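Local coordinates for protein pyridine synthase TbtD (Thermobispora bispora, PDB 5WA4) that builds the central pyridine ring during biosynthesis of the thiopeptide antibiotic thiomuracin, probably by a [4+2] aza-cycloaddition on a leader-bearing peptide, at residues Gly80-Leu83 / Arg84-Ser88; Met22-Leu25 / Ile26-Val30; Val151-Ala154 / Leu155-Arg159; Ala35-Ala38 / Ala39-Met43. All coordinates share one frame; numbering follows the deposited sequence.

Contact 1 (Gly80-Leu83 / Arg84-Ser88); sequences GGYL and RARPS
Y82 and R86 meet one helical turn apart, but lopsidedly: the root of the arginine, not its charged end, touches the ring. R86 CB lies over one ring face of Y82, offset toward the rim, 4.0 Å from Y82 CZ. Ring and guanidinium planes stand 53° apart, an oblique crossing and not a flat stack. With its CG anti to the backbone N (chi1 177°), the tyrosine sets its ring beside the carbonyl carbon, on the side where R86 CB meets its face. Beneath the pair, R86 N donates to Y82 O at 2.8 Å, and R86 is also where the chain leaves helical geometry. P87 then carries the chain past L83 O. On another side of the helix, the bent chain of R84 folds back until its guanidinium covers G80 O, with R84 NE 3.6 Å from that oxygen; R84 N makes the helical hydrogen bond to the same carbonyl. The polar ends find partners outside the turn: Y82 OH bonds to Y17 OH, and R86 NH2 forms a salt bridge with D24. The C-terminal end of helix 64-85 is thereby laid against helix 22-35, whose L25 also packs on L83.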
loop_
_atom_site.group_PDB
_atom_site.type_symbol
_atom_site.label_atom_id
_atom_site.label_comp_id
_atom_site.label_asym_id
_atom_site.label_seq_id
_atom_site.Cartn_x
_atom_site.Cartn_y
_atom_site.Cartn_z
ATOM N N GLY E 80 -13.328 -15.512 -49.861
ATOM C CA GLY E 80 -12.695 -16.757 -50.275
ATOM C C GLY E 80 -11.919 -16.584 -51.574
ATOM O O GLY E 80 -10.908 -17.255 -51.803
ATOM N N GLY E 81 -12.395 -15.661 -52.413
ATOM C CA GLY E 81 -11.738 -15.313 -53.657
ATOM C C GLY E 81 -10.405 -14.625 -53.451
ATOM O O GLY E 81 -9.459 -14.841 -54.218
ATOM N N TYR E 82 -10.323 -13.782 -52.425
ATOM C CA TYR E 82 -9.056 -13.150 -52.083
ATOM C C TYR E 82 -8.082 -14.199 -51.575
ATOM O O TYR E 82 -6.901 -14.200 -51.940
ATOM C CB TYR E 82 -9.245 -12.058 -51.035
ATOM C CG TYR E 82 -7.948 -11.417 -50.583
ATOM C CD1 TYR E 82 -7.169 -11.989 -49.577
ATOM C CD2 TYR E 82 -7.500 -10.239 -51.164
ATOM C CE1 TYR E 82 -5.986 -11.406 -49.172
ATOM C CE2 TYR E 82 -6.311 -9.647 -50.761
ATOM C CZ TYR E 82 -5.560 -10.236 -49.769
ATOM O OH TYR E 82 -4.385 -9.648 -49.368
ATOM N N LEU E 83 -8.590 -15.091 -50.730
ATOM C CA LEU E 83 -7.766 -16.088 -50.053
ATOM C C LEU E 83 -7.036 -16.997 -51.027
ATOM O O LEU E 83 -5.897 -17.380 -50.789
ATOM C CB LEU E 83 -8.636 -16.901 -49.087
ATOM C CG LEU E 83 -8.667 -16.386 -47.636
ATOM C CD1 LEU E 83 -8.891 -14.894 -47.580
ATOM C CD2 LEU E 83 -9.800 -17.064 -46.888
ATOM N N ARG E 84 -7.691 -17.320 -52.135
ATOM C CA ARG E 84 -7.080 -18.147 -53.165
ATOM C C ARG E 84 -6.050 -17.329 -53.948
ATOM O O ARG E 84 -4.968 -17.817 -54.271
ATOM C CB ARG E 84 -8.151 -18.704 -54.100
ATOM C CG ARG E 84 -8.148 -20.226 -54.228
ATOM C CD ARG E 84 -9.379 -20.846 -53.546
ATOM N NE ARG E 84 -10.608 -20.159 -53.943
ATOM C CZ ARG E 84 -11.797 -20.328 -53.370
ATOM N NH1 ARG E 84 -11.953 -21.201 -52.375
ATOM N NH2 ARG E 84 -12.841 -19.639 -53.818
ATOM N N ALA E 85 -6.391 -16.072 -54.219
ATOM C CA ALA E 85 -5.588 -15.197 -55.068
ATOM C C ALA E 85 -4.300 -14.669 -54.416
ATOM O O ALA E 85 -3.303 -14.484 -55.102
ATOM C CB ALA E 85 -6.443 -14.027 -55.539
ATOM N N ARG E 86 -4.325 -14.396 -53.113
ATOM C CA ARG E 86 -3.143 -13.881 -52.418
ATOM C C ARG E 86 -2.934 -14.542 -51.049
ATOM O O ARG E 86 -2.835 -13.850 -50.036
ATOM C CB ARG E 86 -3.242 -12.357 -52.236
ATOM C CG ARG E 86 -3.414 -11.558 -53.535
ATOM C CD ARG E 86 -2.198 -10.677 -53.862
ATOM N NE ARG E 86 -2.273 -9.319 -53.318
ATOM C CZ ARG E 86 -1.305 -8.744 -52.606
ATOM N NH1 ARG E 86 -0.198 -9.416 -52.332
ATOM N NH2 ARG E 86 -1.445 -7.502 -52.156
ATOM N N PRO E 87 -2.829 -15.881 -51.008
ATOM C CA PRO E 87 -2.842 -16.567 -49.709
ATOM C C PRO E 87 -1.632 -16.287 -48.827
ATOM O O PRO E 87 -0.504 -16.160 -49.305
ATOM C CB PRO E 87 -2.886 -18.049 -50.094
ATOM C CG PRO E 87 -2.251 -18.101 -51.406
ATOM C CD PRO E 87 -2.598 -16.818 -52.116
ATOM N N SER E 88 -1.900 -16.205 -47.529
ATOM C CA SER E 88 -0.888 -15.960 -46.520
ATOM C C SER E 88 0.089 -17.111 -46.475
ATOM O O SER E 88 -0.334 -18.265 -46.516
ATOM C CB SER E 88 -1.549 -15.767 -45.154
ATOM O OG SER E 88 -0.663 -16.076 -44.090
#

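Contact 2 (Met22-Leu25 / Ile26-Val30); sequences MDDL and ILDGV
L25 O is gripped by two backbone donors, G29 N at 3.1 Å and V30 N at 2.9 Å. V30 N comes nearly end-on to the carbonyl, whereas G29 N sits above the carbonyl plane, 47° out of it. This bifurcated acceptor illustrates how a helix absorbs a wider pi-type turn, here at 26-30: the i to i+5 bond from V30 N marks the turn, beside the remaining i to i+4 bond from G29 N. I26 N to M22 O and D28 N to D24 O, the latter at 2.8 Å, are ordinary i to i+4 bonds; L27 N to D23 O is weak. Across the widened turn L25 meets V30: its CG is anti to the backbone N (chi1 163°), and CD1 comes 4.1 Å from V30 CG2 on the sheet-facing side. On another side, the carboxylates of D24 and D28 run side by side with planes 19° apart, D24 OD1 lying 4.0 Å from D28 OD2. R159 of helix 135-159 offers NH1 to both acids, R86 forms a salt bridge with D24, and D23 pairs with R48. The neighbouring charges would be expected to raise each other's pKa, an effect the arginines probably offset.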
loop_
_atom_site.group_PDB
_atom_site.type_symbol
_atom_site.label_atom_id
_atom_site.label_comp_id
_atom_site.label_asym_id
_atom_site.label_seq_id
_atom_site.Cartn_x
_atom_site.Cartn_y
_atom_site.Cartn_z
ATOM N N MET E 22 -2.414 -7.723 -44.120
ATOM C CA MET E 22 -3.756 -7.527 -43.567
ATOM C C MET E 22 -4.471 -6.331 -44.201
ATOM O O MET E 22 -5.643 -6.452 -44.564
ATOM C CB MET E 22 -3.678 -7.362 -42.047
ATOM C CG MET E 22 -5.013 -7.361 -41.309
ATOM S SD MET E 22 -5.961 -8.893 -41.444
ATOM C CE MET E 22 -5.019 -10.041 -40.450
ATOM N N ASP E 23 -3.778 -5.195 -44.358
ATOM C CA ASP E 23 -4.386 -4.002 -44.999
ATOM C C ASP E 23 -4.957 -4.340 -46.388
ATOM O O ASP E 23 -5.817 -3.623 -46.904
ATOM C CB ASP E 23 -3.373 -2.837 -45.135
ATOM C CG ASP E 23 -3.216 -2.008 -43.845
ATOM O OD1 ASP E 23 -3.592 -2.487 -42.760
ATOM O OD2 ASP E 23 -2.678 -0.878 -43.895
ATOM N N ASP E 24 -4.474 -5.431 -46.992
ATOM C CA ASP E 24 -4.889 -5.809 -48.344
ATOM C C ASP E 24 -6.126 -6.675 -48.309
ATOM O O ASP E 24 -7.017 -6.522 -49.144
ATOM C CB ASP E 24 -3.766 -6.546 -49.098
ATOM C CG ASP E 24 -2.794 -5.597 -49.807
ATOM O OD1 ASP E 24 -3.226 -4.533 -50.329
ATOM O OD2 ASP E 24 -1.588 -5.935 -49.827
ATOM N N LEU E 25 -6.167 -7.597 -47.352
ATOM C CA LEU E 25 -7.349 -8.428 -47.151
ATOM C C LEU E 25 -8.558 -7.554 -46.864
ATOM O O LEU E 25 -9.674 -7.857 -47.287
ATOM C CB LEU E 25 -7.130 -9.422 -46.010
ATOM C CG LEU E 25 -8.361 -10.093 -45.383
ATOM C CD1 LEU E 25 -9.128 -10.953 -46.367
ATOM C CD2 LEU E 25 -7.929 -10.927 -44.209
ATOM N N ILE E 26 -8.319 -6.467 -46.136
ATOM C CA ILE E 26 -9.371 -5.517 -45.810
ATOM C C ILE E 26 -9.937 -4.950 -47.105
ATOM O O ILE E 26 -11.123 -5.135 -47.398
ATOM C CB ILE E 26 -8.846 -4.379 -44.868
ATOM C CG1 ILE E 26 -8.782 -4.873 -43.419
ATOM C CG2 ILE E 26 -9.716 -3.128 -44.941
ATOM C CD1 ILE E 26 -8.061 -3.927 -42.497
ATOM N N LEU E 27 -9.076 -4.318 -47.900
ATOM C CA LEU E 27 -9.507 -3.564 -49.071
ATOM C C LEU E 27 -9.938 -4.410 -50.273
ATOM O O LEU E 27 -10.801 -3.987 -51.035
ATOM C CB LEU E 27 -8.386 -2.625 -49.504
ATOM C CG LEU E 27 -7.936 -1.628 -48.444
ATOM C CD1 LEU E 27 -6.806 -0.742 -48.957
ATOM C CD2 LEU E 27 -9.124 -0.805 -48.022
ATOM N N ASP E 28 -9.332 -5.582 -50.454
ATOM C CA ASP E 28 -9.492 -6.353 -51.697
ATOM C C ASP E 28 -10.383 -7.572 -51.528
ATOM O O ASP E 28 -10.854 -8.153 -52.506
ATOM C CB ASP E 28 -8.129 -6.817 -52.236
ATOM C CG ASP E 28 -7.221 -5.660 -52.643
ATOM O OD1 ASP E 28 -7.709 -4.509 -52.740
ATOM O OD2 ASP E 28 -6.012 -5.917 -52.881
ATOM N N GLY E 29 -10.588 -7.979 -50.282
ATOM C CA GLY E 29 -11.448 -9.107 -49.992
ATOM C C GLY E 29 -12.660 -8.713 -49.169
ATOM O O GLY E 29 -13.788 -9.054 -49.522
ATOM N N VAL E 30 -12.450 -7.981 -48.080
ATOM C CA VAL E 30 -13.544 -7.770 -47.146
ATOM C C VAL E 30 -14.469 -6.639 -47.597
ATOM O O VAL E 30 -15.684 -6.824 -47.636
ATOM C CB VAL E 30 -13.023 -7.499 -45.720
ATOM C CG1 VAL E 30 -14.168 -7.046 -44.823
ATOM C CG2 VAL E 30 -12.375 -8.757 -45.150
#

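Contact 3 (Val151-Ala154 / Leu155-Arg159); sequences VYHA and LERVR
H153 and R157 come together through different first torsions: CG of H153 is anti to the backbone N (chi1 -169°), whereas that of R157 is anti to the carbonyl carbon (chi1 -86°). The two side chains then run the same way, and R157 CD stops 3.9 Å from H153 CE1, obliquely to the ring. The arginine chain bends at chi3, and its guanidinium plane ends 25° from that of the imidazole, but what touches is the aliphatic part. On the backbone, R157 N donates to H153 O at 3.1 Å and L155 N to V151 O at 2.8 Å. These i to i+4 bonds are those of an alpha-helix, here the C-terminal part of helix 135-159, which leans on helix 22-35 and strand 44-49 within a domain of the lantibiotic dehydratase C-terminal family. The same spacing pairs V151 with L155: both side chains point the same way, with CG1 of the valine 4.1 Å from CG of the leucine, and V151 also packs against helix 307-328. Further round, R159 NH2 gives E156 OE2 a weak hydrogen bond, part of a salt bridge, at 3.4 Å, with the oxygen at the guanidinium edge and in its plane, while R159 NH1 turns to D24 and D28. Y152 makes a cation-pi contact with R31, and R157 packs on an acidic side chain of the bound peptide.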
loop_
_atom_site.group_PDB
_atom_site.type_symbol
_atom_site.label_atom_id
_atom_site.label_comp_id
_atom_site.label_asym_id
_atom_site.label_seq_id
_atom_site.Cartn_x
_atom_site.Cartn_y
_atom_site.Cartn_z
ATOM N N VAL E 151 -11.953 3.873 -42.315
ATOM C CA VAL E 151 -10.900 2.884 -42.334
ATOM C C VAL E 151 -10.313 2.799 -43.742
ATOM O O VAL E 151 -9.118 3.062 -43.927
ATOM C CB VAL E 151 -11.396 1.526 -41.880
ATOM C CG1 VAL E 151 -10.309 0.496 -42.014
ATOM C CG2 VAL E 151 -11.826 1.615 -40.437
ATOM N N TYR E 152 -11.158 2.459 -44.719
ATOM C CA TYR E 152 -10.758 2.338 -46.123
ATOM C C TYR E 152 -9.947 3.536 -46.627
ATOM O O TYR E 152 -8.837 3.385 -47.161
ATOM C CB TYR E 152 -11.981 2.163 -47.001
ATOM C CG TYR E 152 -12.837 0.985 -46.632
ATOM C CD1 TYR E 152 -12.267 -0.233 -46.314
ATOM C CD2 TYR E 152 -14.230 1.086 -46.606
ATOM C CE1 TYR E 152 -13.053 -1.325 -45.976
ATOM C CE2 TYR E 152 -15.027 -0.008 -46.276
ATOM C CZ TYR E 152 -14.427 -1.205 -45.959
ATOM O OH TYR E 152 -15.182 -2.298 -45.631
ATOM N N HIS E 153 -10.514 4.723 -46.438
ATOM C CA HIS E 153 -9.850 5.981 -46.766
ATOM C C HIS E 153 -8.441 6.024 -46.181
ATOM O O HIS E 153 -7.485 6.331 -46.889
ATOM C CB HIS E 153 -10.679 7.157 -46.252
ATOM C CG HIS E 153 -10.225 8.494 -46.749
ATOM N ND1 HIS E 153 -9.269 9.247 -46.096
ATOM C CD2 HIS E 153 -10.626 9.236 -47.808
ATOM C CE1 HIS E 153 -9.095 10.388 -46.738
ATOM N NE2 HIS E 153 -9.905 10.406 -47.783
ATOM N N ALA E 154 -8.312 5.691 -44.901
ATOM C CA ALA E 154 -7.012 5.682 -44.242
ATOM C C ALA E 154 -6.086 4.598 -44.811
ATOM O O ALA E 154 -4.889 4.834 -45.007
ATOM C CB ALA E 154 -7.185 5.497 -42.754
ATOM N N LEU E 155 -6.633 3.416 -45.077
ATOM C CA LEU E 155 -5.807 2.322 -45.560
ATOM C C LEU E 155 -5.391 2.598 -46.994
ATOM O O LEU E 155 -4.256 2.328 -47.360
ATOM C CB LEU E 155 -6.529 0.971 -45.458
ATOM C CG LEU E 155 -6.774 0.537 -44.001
ATOM C CD1 LEU E 155 -6.945 -0.968 -43.843
ATOM C CD2 LEU E 155 -5.674 1.040 -43.071
ATOM N N GLU E 156 -6.296 3.141 -47.808
ATOM C CA GLU E 156 -5.963 3.357 -49.216
ATOM C C GLU E 156 -4.888 4.435 -49.307
ATOM O O GLU E 156 -4.013 4.389 -50.175
ATOM C CB GLU E 156 -7.204 3.713 -50.051
ATOM C CG GLU E 156 -8.157 2.519 -50.274
ATOM C CD GLU E 156 -8.762 2.450 -51.683
ATOM O OE1 GLU E 156 -9.825 3.084 -51.907
ATOM O OE2 GLU E 156 -8.191 1.745 -52.553
ATOM N N ARG E 157 -4.917 5.378 -48.381
ATOM C CA ARG E 157 -3.824 6.328 -48.281
ATOM C C ARG E 157 -2.541 5.649 -47.783
ATOM O O ARG E 157 -1.435 6.107 -48.044
ATOM C CB ARG E 157 -4.213 7.479 -47.361
ATOM C CG ARG E 157 -4.954 8.579 -48.073
ATOM C CD ARG E 157 -5.239 9.705 -47.140
ATOM N NE ARG E 157 -4.028 10.171 -46.473
ATOM C CZ ARG E 157 -3.162 11.019 -47.009
ATOM N NH1 ARG E 157 -3.372 11.486 -48.230
ATOM N NH2 ARG E 157 -2.096 11.406 -46.323
ATOM N N VAL E 158 -2.687 4.542 -47.071
ATOM C CA VAL E 158 -1.523 3.841 -46.552
ATOM C C VAL E 158 -0.864 3.022 -47.670
ATOM O O VAL E 158 0.368 2.991 -47.800
ATOM C CB VAL E 158 -1.926 2.964 -45.341
ATOM C CG1 VAL E 158 -1.176 1.616 -45.315
ATOM C CG2 VAL E 158 -1.775 3.773 -44.026
ATOM N N ARG E 159 -1.698 2.406 -48.499
ATOM C CA ARG E 159 -1.258 1.546 -49.589
ATOM C C ARG E 159 -0.395 2.318 -50.618
ATOM O O ARG E 159 0.360 1.729 -51.403
ATOM C CB ARG E 159 -2.486 0.928 -50.255
ATOM C CG ARG E 159 -2.162 -0.050 -51.317
ATOM C CD ARG E 159 -3.148 -1.185 -51.318
ATOM N NE ARG E 159 -4.454 -0.782 -51.818
ATOM C CZ ARG E 159 -5.408 -1.652 -52.142
ATOM N NH1 ARG E 159 -5.178 -2.963 -52.018
ATOM N NH2 ARG E 159 -6.585 -1.214 -52.593
#

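Contact 4 (Ala35-Ala38 / Ala39-Met43); sequences AAFA and AQAPM
F37 and A41 make the close-packed half of this turn. The ring of F37 puts CD1 3.7 Å from A41 CB, and A41 O lies at the ring edge, in its plane, 3.6 Å from the same CD1. What brings the ring alongside A41 is the crowded position of its CG, between the backbone N and the carbonyl carbon (chi1 57°); both residues are buried. Their backbones are joined as well: A41 N donates to F37 O at 2.7 Å with an N-H...O angle of 158°, close to straight, and Q40 N adds a weak bond to the same oxygen at 3.2 Å. V71 and A74 of helix 64-85 and V60 of strand 55-62 pack against the ring. The other half is looser. A38, A39, Q40 and P42 are exposed, and across that side the chain touches itself through small groups, such as P42 CB at 3.8 Å from A38 O. Two overlapping turns thus shape the loop, a type I beta turn from A35 to A38, closed by A38 N to A35 O, and an alpha turn from F37 to A41. Together they form the helix-to-strand connection of a split beta-alpha-beta unit, as found in ferredoxin-like folds, delivering the chain from helix 22-35 to the edge strand 44-49.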
loop_
_atom_site.group_PDB
_atom_site.type_symbol
_atom_site.label_atom_id
_atom_site.label_comp_id
_atom_site.label_asym_id
_atom_site.label_seq_id
_atom_site.Cartn_x
_atom_site.Cartn_y
_atom_site.Cartn_z
ATOM N N ALA E 35 -19.874 -4.407 -49.751
ATOM C CA ALA E 35 -20.661 -3.657 -50.732
ATOM C C ALA E 35 -21.666 -4.595 -51.409
ATOM O O ALA E 35 -22.794 -4.194 -51.739
ATOM C CB ALA E 35 -19.757 -2.998 -51.758
ATOM N N ALA E 36 -21.248 -5.854 -51.568
ATOM C CA ALA E 36 -22.036 -6.892 -52.227
ATOM C C ALA E 36 -23.377 -7.169 -51.553
ATOM O O ALA E 36 -24.283 -7.709 -52.185
ATOM C CB ALA E 36 -21.236 -8.171 -52.301
ATOM N N PHE E 37 -23.502 -6.829 -50.273
ATOM C CA PHE E 37 -24.784 -6.982 -49.588
ATOM C C PHE E 37 -25.200 -5.718 -48.814
ATOM O O PHE E 37 -25.970 -5.800 -47.859
ATOM C CB PHE E 37 -24.746 -8.193 -48.646
ATOM C CG PHE E 37 -23.650 -8.139 -47.613
ATOM C CD1 PHE E 37 -23.726 -7.260 -46.527
ATOM C CD2 PHE E 37 -22.572 -9.004 -47.686
ATOM C CE1 PHE E 37 -22.727 -7.212 -45.570
ATOM C CE2 PHE E 37 -21.566 -8.968 -46.721
ATOM C CZ PHE E 37 -21.647 -8.071 -45.661
ATOM N N ALA E 38 -24.700 -4.561 -49.242
ATOM C CA ALA E 38 -24.892 -3.298 -48.511
ATOM C C ALA E 38 -26.275 -2.638 -48.670
ATOM O O ALA E 38 -26.578 -1.671 -47.981
ATOM C CB ALA E 38 -23.813 -2.302 -48.920
ATOM N N ALA E 39 -27.096 -3.124 -49.594
ATOM C CA ALA E 39 -28.486 -2.689 -49.652
ATOM C C ALA E 39 -29.288 -3.460 -48.604
ATOM O O ALA E 39 -30.230 -2.933 -48.002
ATOM C CB ALA E 39 -29.067 -2.903 -51.038
ATOM N N GLN E 40 -28.882 -4.707 -48.376
ATOM C CA GLN E 40 -29.627 -5.637 -47.539
ATOM C C GLN E 40 -29.147 -5.616 -46.081
ATOM O O GLN E 40 -29.953 -5.738 -45.142
ATOM C CB GLN E 40 -29.515 -7.054 -48.107
ATOM C CG GLN E 40 -29.993 -7.209 -49.556
ATOM C CD GLN E 40 -29.012 -6.627 -50.590
ATOM O OE1 GLN E 40 -27.789 -6.680 -50.411
ATOM N NE2 GLN E 40 -29.551 -6.079 -51.680
ATOM N N ALA E 41 -27.835 -5.473 -45.896
ATOM C CA ALA E 41 -27.242 -5.443 -44.561
ATOM C C ALA E 41 -26.215 -4.332 -44.432
ATOM O O ALA E 41 -25.014 -4.591 -44.446
ATOM C CB ALA E 41 -26.609 -6.761 -44.249
ATOM N N PRO E 42 -26.680 -3.083 -44.303
ATOM C CA PRO E 42 -25.768 -1.928 -44.209
ATOM C C PRO E 42 -24.951 -1.916 -42.921
ATOM O O PRO E 42 -24.005 -1.127 -42.775
ATOM C CB PRO E 42 -26.717 -0.723 -44.260
ATOM C CG PRO E 42 -28.042 -1.264 -43.736
ATOM C CD PRO E 42 -28.099 -2.683 -44.249
ATOM N N MET E 43 -25.317 -2.799 -42.001
ATOM C CA MET E 43 -24.767 -2.776 -40.664
ATOM C C MET E 43 -23.662 -3.817 -40.486
ATOM O O MET E 43 -23.903 -4.961 -40.069
ATOM C CB MET E 43 -25.883 -2.999 -39.651
ATOM C CG MET E 43 -25.605 -2.401 -38.285
ATOM S SD MET E 43 -25.582 -0.611 -38.324
ATOM C CE MET E 43 -25.130 -0.266 -36.626
#

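From the N terminus the contacts come in series, none nesting or crossing: contact 2 at the start of helix 22-35, contact 4 in the loop behind it, contact 1 at the end of helix 64-85 and contact 3 in the C-terminal part of helix 135-159. Each is local, closing only a turn or two of chain; the longer ties run between them. Contact 2 is central, its centre 10 Å from those of both contacts 1 and 3, and D24 joins all three through R86 and R159. Contact 4 touches none of the others. Three helices are thereby gathered beside the four-stranded antiparallel sheet.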